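Local structure of putative metal-dependent hydrolase (Bacillus subtilis, 6KNT) at residues 10-15 with 47-52; 213-218 with 237-242. The protein binds zinc and calcium ions in a metallo-beta-lactamase fold and is probably a hydrolase, perhaps an RNase Z-type endoribonuclease that processes tRNA 3' ends. All coordinates share one frame; numbering follows the deposited sequence.

Contact 1. Residues 10-15 with 47-52; sequences TVIGCY and SKLFGY
One torsion sets both branches of Ile12 against residues 47-52: at chi1 -51° its CG1 branch lies beside the backbone N and carries CD1 to the ring of Tyr52, while CG2, anti to that N, drops onto the backbone of Leu49. Tyr52 answers with chi1 -58°, which brings its ring to CD1 of Ile12 and turns one face to the methyl of Thr10. The contact packs strand 7-13 of one sheet of the metallo-beta-lactamase fold against helix 45-49 and the residues leading on to Tyr52. Ile12 contributes by far the largest share of the buried surface and meets three residues through two methyls, CG2 and CD1, Leu49 being touched by both. Its CG2 is 3.5 Å from CB of Lys48 and equally close to the backbone N of Leu49, so this methyl rests on the helix backbone itself. CD1 of Ile12 sits 4.0 Å from CD1 of Leu49 and also 3.6 Å from CD2 of Tyr52, approaching the ring obliquely. Lys48 lends only its aliphatic base: the chain bends at chi2 (-78°) and leads the ammonium away from Ile12, to a hydrogen bond with the carbonyl oxygen of Asn22. Within the turn that carries the tyrosine, Tyr52 N is bonded to Leu49 O at 2.8 Å. Leu29 of the adjoining strand 27-32 touches Ile12, Leu49 and Tyr52 and extends this apolar cluster. Ile12 also belongs to a classic beta bulge, for it and Gly13 both face Gly27. Two residues before Ile12, Thr10 places its methyl CG2 in a CH-pi contact over one face of the Tyr52 ring, 4.2 Å from its centroid and displaced toward CE1.

Contact 2. Residues 213-218 with 237-242; sequences LLLTHL and GEVNIA. With ZN (zinc ion), chain E.
Leu213 and Val239 lie side by side and point the same way, CD2 of the leucine 4.0 Å from CG2 of the valine. Leu215, on the same face, is set at a slant to its neighbours; its CD1 touches CG1 of Val239 and CD1 of Ile241, at 4.0 Å from each. Ile241 turns its other branch to Leu218, whose CD1 comes within 3.6 Å of the isoleucine CG2. The opposite face carries Leu214 and Asn240, and there CD1 of Leu214 reaches 3.8 Å from CB of Ala242. These contacts ride on two parallel neighbouring strands, joined through helix 224-232 as a beta-alpha-beta unit at one end of the second sheet of the metallo-beta-lactamase fold. That helix packs on the face of Leu215 and Val239, as does helix 198-208 on Leu213 and Leu215. Four backbone bonds zip the strands, from Leu213 N to Glu238 O at one end to Ala242 N and Leu215 O at the other; the straightest is Leu215 N to Asn240 O, 2.8 Å and 176° at the hydrogen. A water accepts from Asn240 ND2 and donates to Leu213 O, giving that carbonyl a second donor besides Asn240 N. Just past the strand, His217 turns away from Ala242 and binds zinc through NE2 at 2.1 Å, a site shared with Asp161 and His70.

From the N terminus, strand 7-13 comes first, and contact 1 closes a loop of 31 residues, including strands 27-32 and 35-39, when helix 45-49 returns to it. Contact 2 opens much later, with strand 212-216, and closes the 18-residue excursion through helix 224-232 at strand 238-241. The two loops run in series, neither nested nor crossed. In space they meet at the junction of the two sheets: the carbonyl oxygen of Cys14 is 3.0 Å from Leu218 N, a probable hydrogen bond, and Val11 packs on Leu214. Residues 10-15 thus join the helix on one flank to the strand leading into zinc-binding His217.

Contact 1. Residues 10-15 with 47-52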
loop_
_atom_site.group_PDB
_atom_site.type_symbol
_atom_site.label_atom_id
_atom_site.label_comp_id
_atom_site.label_asym_id
_atom_site.label_seq_id
_atom_site.Cartn_x
_atom_site.Cartn_y
_atom_site.Cartn_z
ATOM N N THR A 10 1.115 -16.379 -9.527
ATOM C CA THR A 10 0.935 -15.104 -10.211
ATOM C C THR A 10 1.666 -14.041 -9.418
ATOM O O THR A 10 1.375 -13.826 -8.237
ATOM C CB THR A 10 -0.554 -14.706 -10.340
ATOM O OG1 THR A 10 -1.298 -15.791 -10.909
ATOM C CG2 THR A 10 -0.735 -13.443 -11.225
ATOM N N VAL A 11 2.631 -13.386 -10.059
ATOM C CA VAL A 11 3.324 -12.267 -9.454
ATOM C C VAL A 11 2.344 -11.122 -9.282
ATOM O O VAL A 11 1.751 -10.687 -10.252
ATOM C CB VAL A 11 4.503 -11.794 -10.352
ATOM C CG1 VAL A 11 5.136 -10.513 -9.788
ATOM C CG2 VAL A 11 5.560 -12.898 -10.518
ATOM N N ILE A 12 2.184 -10.608 -8.068
ATOM C CA ILE A 12 1.306 -9.456 -7.852
ATOM C C ILE A 12 2.127 -8.149 -7.777
ATOM O O ILE A 12 1.792 -7.140 -8.407
ATOM C CB ILE A 12 0.411 -9.676 -6.587
ATOM C CG1 ILE A 12 -0.322 -11.057 -6.656
ATOM C CG2 ILE A 12 -0.549 -8.483 -6.372
ATOM C CD1 ILE A 12 -1.363 -11.179 -7.770
ATOM N N GLY A 13 3.218 -8.167 -7.025
ATOM C CA GLY A 13 4.134 -7.032 -7.003
ATOM C C GLY A 13 5.536 -7.556 -6.898
ATOM O O GLY A 13 5.753 -8.622 -6.341
ATOM N N CYS A 14 6.504 -6.836 -7.434
ATOM C CA CYS A 14 7.834 -7.423 -7.558
ATOM C C CYS A 14 8.949 -6.434 -7.387
ATOM O O CYS A 14 10.100 -6.808 -7.502
ATOM C CB CYS A 14 7.969 -8.119 -8.915
ATOM S SG CYS A 14 7.754 -7.001 -10.293
ATOM N N TYR A 15 8.633 -5.173 -7.123
ATOM C CA TYR A 15 9.689 -4.190 -6.898
ATOM C C TYR A 15 10.235 -4.228 -5.476
ATOM O O TYR A 15 9.478 -4.473 -4.525
ATOM C CB TYR A 15 9.202 -2.782 -7.238
ATOM C CG TYR A 15 9.382 -2.481 -8.699
ATOM C CD1 TYR A 15 10.558 -1.866 -9.166
ATOM C CD2 TYR A 15 8.400 -2.845 -9.630
ATOM C CE1 TYR A 15 10.723 -1.591 -10.513
ATOM C CE2 TYR A 15 8.568 -2.610 -10.973
ATOM C CZ TYR A 15 9.718 -1.975 -11.411
ATOM O OH TYR A 15 9.869 -1.737 -12.756
ATOM N N SER A 47 -4.497 -3.786 -4.100
ATOM C CA SER A 47 -5.017 -3.183 -5.292
ATOM C C SER A 47 -4.861 -4.101 -6.497
ATOM O O SER A 47 -5.802 -4.273 -7.274
ATOM C CB SER A 47 -4.278 -1.866 -5.557
ATOM O OG SER A 47 -4.918 -1.150 -6.600
ATOM N N LYS A 48 -3.666 -4.676 -6.665
ATOM C CA LYS A 48 -3.419 -5.543 -7.807
ATOM C C LYS A 48 -4.066 -6.891 -7.559
ATOM O O LYS A 48 -4.720 -7.432 -8.439
ATOM C CB LYS A 48 -1.926 -5.778 -8.039
ATOM C CG LYS A 48 -1.055 -4.560 -8.258
ATOM C CD LYS A 48 -1.198 -4.026 -9.643
ATOM C CE LYS A 48 -0.025 -3.077 -9.961
ATOM N NZ LYS A 48 -0.360 -2.273 -11.193
ATOM N N LEU A 49 -3.901 -7.420 -6.351
ATOM C CA LEU A 49 -4.388 -8.749 -6.042
ATOM C C LEU A 49 -5.876 -8.889 -6.341
ATOM O O LEU A 49 -6.313 -9.915 -6.882
ATOM C CB LEU A 49 -4.095 -9.116 -4.590
ATOM C CG LEU A 49 -4.648 -10.441 -4.059
ATOM C CD1 LEU A 49 -3.941 -11.595 -4.723
ATOM C CD2 LEU A 49 -4.467 -10.516 -2.548
ATOM N N PHE A 50 -6.650 -7.870 -5.992
ATOM C CA PHE A 50 -8.107 -7.939 -6.149
ATOM C C PHE A 50 -8.573 -7.966 -7.590
ATOM O O PHE A 50 -9.747 -8.213 -7.831
ATOM C CB PHE A 50 -8.796 -6.799 -5.417
ATOM C CG PHE A 50 -8.608 -6.839 -3.940
ATOM C CD1 PHE A 50 -8.358 -8.054 -3.287
ATOM C CD2 PHE A 50 -8.695 -5.677 -3.194
ATOM C CE1 PHE A 50 -8.183 -8.102 -1.904
ATOM C CE2 PHE A 50 -8.553 -5.715 -1.818
ATOM C CZ PHE A 50 -8.313 -6.934 -1.164
ATOM N N GLY A 51 -7.658 -7.692 -8.527
ATOM C CA GLY A 51 -7.883 -7.902 -9.964
ATOM C C GLY A 51 -7.868 -9.393 -10.335
ATOM O O GLY A 51 -8.336 -9.780 -11.400
ATOM N N TYR A 52 -7.349 -10.231 -9.440
ATOM C CA TYR A 52 -7.248 -11.665 -9.682
ATOM C C TYR A 52 -8.154 -12.455 -8.760
ATOM O O TYR A 52 -8.829 -13.365 -9.195
ATOM C CB TYR A 52 -5.795 -12.146 -9.530
ATOM C CG TYR A 52 -4.856 -11.430 -10.464
ATOM C CD1 TYR A 52 -4.741 -11.818 -11.798
ATOM C CD2 TYR A 52 -4.109 -10.345 -10.021
ATOM C CE1 TYR A 52 -3.880 -11.147 -12.685
ATOM C CE2 TYR A 52 -3.254 -9.667 -10.882
ATOM C CZ TYR A 52 -3.147 -10.072 -12.216
ATOM O OH TYR A 52 -2.310 -9.390 -13.061
#

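Contact 2. Residues 213-218 with 237-242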
loop_
_atom_site.group_PDB
_atom_site.type_symbol
_atom_site.label_atom_id
_atom_site.label_comp_id
_atom_site.label_asym_id
_atom_site.label_seq_id
_atom_site.Cartn_x
_atom_site.Cartn_y
_atom_site.Cartn_z
ATOM N N LEU A 213 13.961 -19.997 -13.621
ATOM C CA LEU A 213 14.324 -18.945 -12.694
ATOM C C LEU A 213 13.538 -17.667 -12.977
ATOM O O LEU A 213 13.449 -17.218 -14.123
ATOM C CB LEU A 213 15.829 -18.700 -12.797
ATOM C CG LEU A 213 16.504 -17.556 -12.040
ATOM C CD1 LEU A 213 16.305 -17.638 -10.510
ATOM C CD2 LEU A 213 17.988 -17.545 -12.453
ATOM N N LEU A 214 12.982 -17.083 -11.929
ATOM C CA LEU A 214 12.283 -15.810 -12.017
ATOM C C LEU A 214 12.968 -14.780 -11.120
ATOM O O LEU A 214 13.091 -15.000 -9.914
ATOM C CB LEU A 214 10.820 -15.967 -11.574
ATOM C CG LEU A 214 9.942 -14.708 -11.550
ATOM C CD1 LEU A 214 9.746 -14.114 -12.952
ATOM C CD2 LEU A 214 8.610 -15.031 -10.912
ATOM N N LEU A 215 13.398 -13.658 -11.696
ATOM C CA LEU A 215 14.119 -12.638 -10.937
ATOM C C LEU A 215 13.192 -11.532 -10.453
ATOM O O LEU A 215 12.443 -10.926 -11.254
ATOM C CB LEU A 215 15.248 -12.035 -11.785
ATOM C CG LEU A 215 16.204 -13.071 -12.408
ATOM C CD1 LEU A 215 17.170 -12.379 -13.323
ATOM C CD2 LEU A 215 16.944 -13.906 -11.330
ATOM N N THR A 216 13.238 -11.269 -9.155
ATOM C CA THR A 216 12.272 -10.368 -8.546
ATOM C C THR A 216 12.931 -9.413 -7.546
ATOM O O THR A 216 14.161 -9.310 -7.514
ATOM C CB THR A 216 11.142 -11.163 -7.889
ATOM O OG1 THR A 216 10.028 -10.303 -7.677
ATOM C CG2 THR A 216 11.608 -11.782 -6.532
ATOM N N HIS A 217 12.119 -8.707 -6.746
ATOM C CA HIS A 217 12.620 -7.650 -5.843
ATOM C C HIS A 217 13.534 -6.657 -6.621
ATOM O O HIS A 217 14.661 -6.309 -6.191
ATOM C CB HIS A 217 13.364 -8.286 -4.662
ATOM C CG HIS A 217 13.286 -7.502 -3.391
ATOM N ND1 HIS A 217 14.175 -6.496 -3.075
ATOM C CD2 HIS A 217 12.431 -7.597 -2.343
ATOM C CE1 HIS A 217 13.881 -6.016 -1.877
ATOM N NE2 HIS A 217 12.835 -6.678 -1.405
ATOM N N LEU A 218 13.016 -6.202 -7.758
ATOM C CA LEU A 218 13.779 -5.483 -8.760
ATOM C C LEU A 218 14.247 -4.089 -8.316
ATOM O O LEU A 218 13.557 -3.411 -7.539
ATOM C CB LEU A 218 12.948 -5.362 -10.039
ATOM C CG LEU A 218 12.414 -6.666 -10.632
ATOM C CD1 LEU A 218 11.535 -6.375 -11.819
ATOM C CD2 LEU A 218 13.545 -7.623 -11.025
ATOM N N GLY A 237 18.795 -22.827 -17.886
ATOM C CA GLY A 237 17.339 -22.894 -18.086
ATOM C C GLY A 237 16.646 -21.578 -18.436
ATOM O O GLY A 237 17.308 -20.572 -18.682
ATOM N N GLU A 238 15.313 -21.589 -18.460
ATOM C CA GLU A 238 14.516 -20.378 -18.691
ATOM C C GLU A 238 14.664 -19.329 -17.566
ATOM O O GLU A 238 14.612 -19.664 -16.378
ATOM C CB GLU A 238 13.031 -20.716 -18.908
ATOM C CG GLU A 238 12.182 -19.457 -19.248
ATOM C CD GLU A 238 10.989 -19.692 -20.207
ATOM O OE1 GLU A 238 11.128 -20.448 -21.237
ATOM O OE2 GLU A 238 9.916 -19.070 -19.917
ATOM N N VAL A 239 14.870 -18.070 -17.952
ATOM C CA VAL A 239 14.983 -16.995 -16.984
ATOM C C VAL A 239 14.052 -15.872 -17.393
ATOM O O VAL A 239 13.984 -15.543 -18.560
ATOM C CB VAL A 239 16.438 -16.453 -16.870
ATOM C CG1 VAL A 239 16.503 -15.327 -15.885
ATOM C CG2 VAL A 239 17.414 -17.543 -16.454
ATOM N N ASN A 240 13.329 -15.296 -16.428
ATOM C CA ASN A 240 12.467 -14.124 -16.698
ATOM C C ASN A 240 12.566 -13.076 -15.618
ATOM O O ASN A 240 12.885 -13.374 -14.471
ATOM C CB ASN A 240 10.994 -14.511 -16.840
ATOM C CG ASN A 240 10.759 -15.440 -17.964
ATOM O OD1 ASN A 240 10.611 -15.015 -19.100
ATOM N ND2 ASN A 240 10.739 -16.726 -17.674
ATOM N N ILE A 241 12.280 -11.847 -16.007
ATOM C CA ILE A 241 12.134 -10.761 -15.088
ATOM C C ILE A 241 10.688 -10.760 -14.600
ATOM O O ILE A 241 9.779 -10.776 -15.385
ATOM C CB ILE A 241 12.465 -9.423 -15.784
ATOM C CG1 ILE A 241 13.895 -9.460 -16.319
ATOM C CG2 ILE A 241 12.261 -8.243 -14.805
ATOM C CD1 ILE A 241 14.961 -9.666 -15.234
ATOM N N ALA A 242 10.484 -10.748 -13.294
ATOM C CA ALA A 242 9.146 -10.638 -12.744
ATOM C C ALA A 242 8.442 -9.331 -13.182
ATOM O O ALA A 242 9.098 -8.294 -13.360
ATOM C CB ALA A 242 9.222 -10.713 -11.232
HETATM ZN ZN ZN E . 12.240 -6.533 0.608
HETATM O O HOH W 1 10.516 -17.445 -15.037
#